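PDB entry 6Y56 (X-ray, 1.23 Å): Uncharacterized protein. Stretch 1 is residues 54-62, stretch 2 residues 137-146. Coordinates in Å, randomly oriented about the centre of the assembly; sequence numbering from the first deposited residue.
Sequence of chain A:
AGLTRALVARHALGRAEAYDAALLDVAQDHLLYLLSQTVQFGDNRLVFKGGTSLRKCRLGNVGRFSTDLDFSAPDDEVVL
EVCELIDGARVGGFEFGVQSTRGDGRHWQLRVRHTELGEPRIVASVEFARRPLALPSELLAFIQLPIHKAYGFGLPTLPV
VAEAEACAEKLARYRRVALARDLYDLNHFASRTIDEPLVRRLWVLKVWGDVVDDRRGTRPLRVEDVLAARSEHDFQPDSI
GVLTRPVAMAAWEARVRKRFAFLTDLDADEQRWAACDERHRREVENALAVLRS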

# COMPACT_ATOMS: atom_id res chain seq x y z
N LEU A 54 -2.48 -2.05 -4.87
CA LEU A 54 -2.21 -3.33 -5.50
C LEU A 54 -3.48 -4.15 -5.63
O LEU A 54 -3.77 -4.71 -6.70
CB LEU A 54 -1.14 -4.08 -4.70
CG LEU A 54 -0.59 -5.42 -5.15
CD1 LEU A 54 0.25 -5.26 -6.41
CD2 LEU A 54 0.22 -6.04 -4.01
N ARG A 55 -4.29 -4.18 -4.57
CA ARG A 55 -5.58 -4.87 -4.61
C ARG A 55 -6.50 -4.25 -5.65
O ARG A 55 -7.07 -4.96 -6.49
CB ARG A 55 -6.24 -4.81 -3.23
CG ARG A 55 -7.73 -5.04 -3.27
CD ARG A 55 -8.11 -6.47 -3.61
NE ARG A 55 -9.57 -6.57 -3.66
CZ ARG A 55 -10.28 -7.67 -3.41
NH1 ARG A 55 -9.67 -8.82 -3.13
NH2 ARG A 55 -11.60 -7.61 -3.47
N LYS A 56 -6.68 -2.93 -5.61
CA LYS A 56 -7.73 -2.32 -6.43
C LYS A 56 -7.38 -2.35 -7.91
O LYS A 56 -8.27 -2.54 -8.76
CB LYS A 56 -7.96 -0.86 -6.04
CG LYS A 56 -8.37 -0.63 -4.60
CD LYS A 56 -9.62 -1.40 -4.24
CE LYS A 56 -10.09 -1.04 -2.84
NZ LYS A 56 -11.38 -1.73 -2.49
N CYS A 57 -6.12 -2.13 -8.25
CA CYS A 57 -5.76 -1.75 -9.61
C CYS A 57 -4.83 -2.74 -10.28
O CYS A 57 -4.57 -2.60 -11.48
CB CYS A 57 -5.12 -0.36 -9.59
SG CYS A 57 -6.32 0.95 -9.16
N ARG A 58 -4.32 -3.74 -9.57
CA ARG A 58 -3.47 -4.74 -10.20
C ARG A 58 -3.93 -6.16 -9.96
O ARG A 58 -3.88 -6.97 -10.90
CB ARG A 58 -2.03 -4.55 -9.71
CG ARG A 58 -1.46 -3.18 -10.06
CD ARG A 58 0.04 -3.14 -9.93
NE ARG A 58 0.58 -1.78 -10.02
CZ ARG A 58 0.86 -1.14 -11.15
NH1 ARG A 58 0.65 -1.74 -12.33
NH2 ARG A 58 1.35 0.10 -11.09
N LEU A 59 -4.37 -6.51 -8.76
CA LEU A 59 -4.70 -7.89 -8.44
C LEU A 59 -6.19 -8.19 -8.44
O LEU A 59 -6.60 -9.27 -8.88
CB LEU A 59 -4.11 -8.29 -7.08
CG LEU A 59 -2.59 -8.15 -6.94
CD1 LEU A 59 -2.16 -8.61 -5.56
CD2 LEU A 59 -1.83 -8.94 -8.01
N GLY A 60 -7.01 -7.29 -7.91
CA GLY A 60 -8.42 -7.60 -7.74
C GLY A 60 -8.60 -8.85 -6.90
O GLY A 60 -7.99 -9.01 -5.84
N ASN A 61 -9.47 -9.74 -7.38
CA ASN A 61 -9.86 -10.98 -6.66
C ASN A 61 -8.68 -11.94 -6.44
O ASN A 61 -8.82 -12.83 -5.59
CB ASN A 61 -11.03 -11.68 -7.36
CG ASN A 61 -10.67 -12.18 -8.75
OD1 ASN A 61 -10.95 -13.32 -9.09
ND2 ASN A 61 -10.06 -11.32 -9.56
N VAL A 62 -7.59 -11.81 -7.19
CA VAL A 62 -6.44 -12.74 -6.98
C VAL A 62 -5.63 -12.30 -5.75
O VAL A 62 -4.75 -13.05 -5.33
CB VAL A 62 -5.55 -12.89 -8.23
CG1 VAL A 62 -6.35 -13.34 -9.45
CG2 VAL A 62 -4.79 -11.61 -8.54
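Stretch 2 (137-146) SELLAFIQLP

Stretch 2 passes across the last turns of a helix that enters stretch 1 from earlier in the chain and runs to Leu-59. Its strand, which begins at Glu-138, crosses the helix almost at right angles, at 86°, with the axes 7.9 Å apart at closest approach; beyond it the chain continues in extended conformation past the helix end. The nearest CA atoms across the stretches are those of Cys-57 and Phe-142, 4.5 Å apart.

Leu-54 is out of reach, but its carbonyl accepts from the amides of both Arg-58 and Leu-59, part of a wider pi-type turn. Arg-55 sets its CA-to-CB bond away from stretch 2, yet its long side chain returns, placing NH2 3.6 Å from CD1 of Leu-145.

The widened turn leaves the carbonyl of Lys-56 free for stretch 2. Its O accepts a hydrogen bond from N of Ile-143 at 2.9 Å, receives a CA-H...O contact from CA of Phe-142 at 3.3 Å, and is also bound by a water that donates to it and to O of Ile-143. The aliphatic start of the lysine side chain suits an aromatic neighbour: CB lies 3.9 Å from CE2 of Phe-142, while the end leads away.

The backbones come close at Cys-57, whose CA is 3.7 Å from O of Ala-141; its small side chain points sideways. Its CB meets CD1 of Leu-140 at 3.9 Å, and its polarizable SG approaches the Phe-142 ring obliquely, 4.8 Å from the centroid. A second water donates to O of Cys-57 and O of Ala-141, linking two carbonyls that could not bond to each other.

Arg-58 also starts away and reaches back. NH1 and NH2 each donate to OE1 of Glu-138 at 2.9 Å, a salt bridge at the guanidinium edge, while CD1 of Leu-140 packs over one face, 3.6 Å from Arg-58 CZ. The flat cation thus offers charge at its rim and a surface for a methyl group.

Leu-59 points away, leaving its backbone to approach Ile-143, whose CG1 is 3.9 Å from N of Gly-60. Gly-60 leaves helical geometry with positive phi, which favours glycine; moreover, a CB here would lie 2.6 Å from CG2 of Ile-143, a clash, and 3.3 Å from CD2 of Leu-145. Asn-61 then begins a short 3-10 segment, its N 3.5 Å from CD2 of Leu-145. Val-62, whose N bonds back to O of Leu-59 at 3.2 Å, makes no contact with stretch 2.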

# COMPACT_ATOMS: atom_id res chain seq x y z
N SER A 137 3.62 8.16 -11.88
CA SER A 137 2.52 7.25 -11.59
C SER A 137 2.00 6.61 -12.87
O SER A 137 2.26 7.08 -13.99
CB SER A 137 1.36 8.00 -10.93
OG SER A 137 0.94 9.10 -11.72
N GLU A 138 1.24 5.54 -12.69
CA GLU A 138 0.57 4.84 -13.78
C GLU A 138 -0.90 5.01 -13.50
O GLU A 138 -1.44 4.53 -12.50
CB GLU A 138 0.95 3.37 -13.74
CG GLU A 138 0.53 2.59 -14.98
CD GLU A 138 0.91 1.12 -14.96
OE1 GLU A 138 1.37 0.63 -13.91
OE2 GLU A 138 0.75 0.47 -16.01
N LEU A 139 -1.58 5.58 -14.51
CA LEU A 139 -3.05 5.78 -14.48
C LEU A 139 -3.72 4.42 -14.71
O LEU A 139 -3.61 3.88 -15.83
CB LEU A 139 -3.44 6.75 -15.60
CG LEU A 139 -4.92 7.13 -15.63
CD1 LEU A 139 -5.31 7.89 -14.37
CD2 LEU A 139 -5.26 7.93 -16.87
N LEU A 140 -4.42 3.92 -13.70
CA LEU A 140 -5.00 2.56 -13.83
C LEU A 140 -6.49 2.53 -13.49
O LEU A 140 -6.93 3.25 -12.59
CB LEU A 140 -4.27 1.63 -12.84
CG LEU A 140 -2.81 1.31 -13.13
CD1 LEU A 140 -2.25 0.39 -12.05
CD2 LEU A 140 -2.66 0.67 -14.50
N ALA A 141 -7.21 1.72 -14.25
CA ALA A 141 -8.57 1.34 -13.90
C ALA A 141 -8.57 0.34 -12.74
O ALA A 141 -7.57 -0.32 -12.45
CB ALA A 141 -9.31 0.71 -15.10
N PHE A 142 -9.71 0.26 -12.05
CA PHE A 142 -9.90 -0.82 -11.08
C PHE A 142 -10.08 -2.14 -11.83
O PHE A 142 -10.71 -2.19 -12.89
CB PHE A 142 -11.18 -0.58 -10.28
CG PHE A 142 -11.06 0.48 -9.22
CD1 PHE A 142 -10.68 1.79 -9.52
CD2 PHE A 142 -11.34 0.17 -7.91
CE1 PHE A 142 -10.59 2.76 -8.50
CE2 PHE A 142 -11.26 1.13 -6.90
CZ PHE A 142 -10.88 2.41 -7.19
N ILE A 143 -9.48 -3.21 -11.30
CA ILE A 143 -9.76 -4.55 -11.81
C ILE A 143 -11.24 -4.83 -11.61
O ILE A 143 -11.76 -4.66 -10.50
CB ILE A 143 -8.88 -5.57 -11.08
CG1 ILE A 143 -7.39 -5.23 -11.22
CG2 ILE A 143 -9.19 -6.97 -11.57
CD1 ILE A 143 -6.87 -5.39 -12.63
N GLN A 144 -11.92 -5.23 -12.68
CA GLN A 144 -13.37 -5.40 -12.61
C GLN A 144 -13.74 -6.64 -11.80
O GLN A 144 -13.23 -7.74 -12.05
CB GLN A 144 -13.95 -5.52 -14.02
CG GLN A 144 -13.93 -4.21 -14.79
CD GLN A 144 -14.45 -4.33 -16.21
OE1 GLN A 144 -14.73 -5.43 -16.68
NE2 GLN A 144 -14.57 -3.21 -16.89
N LEU A 145 -14.62 -6.46 -10.83
CA LEU A 145 -15.09 -7.52 -9.96
C LEU A 145 -16.61 -7.56 -10.01
O LEU A 145 -17.25 -6.54 -10.25
CB LEU A 145 -14.63 -7.29 -8.51
CG LEU A 145 -13.12 -7.18 -8.31
CD1 LEU A 145 -12.81 -6.99 -6.82
CD2 LEU A 145 -12.38 -8.38 -8.86
N PRO A 146 -17.22 -8.73 -9.78
CA PRO A 146 -18.69 -8.84 -9.92
C PRO A 146 -19.50 -7.83 -9.11
O PRO A 146 -20.47 -7.26 -9.62
CB PRO A 146 -18.96 -10.29 -9.50
CG PRO A 146 -17.72 -11.02 -9.90
CD PRO A 146 -16.59 -10.05 -9.61
O HOH W 1 -10.57 -4.14 -8.11
O HOH W 2 -5.79 -1.78 -13.81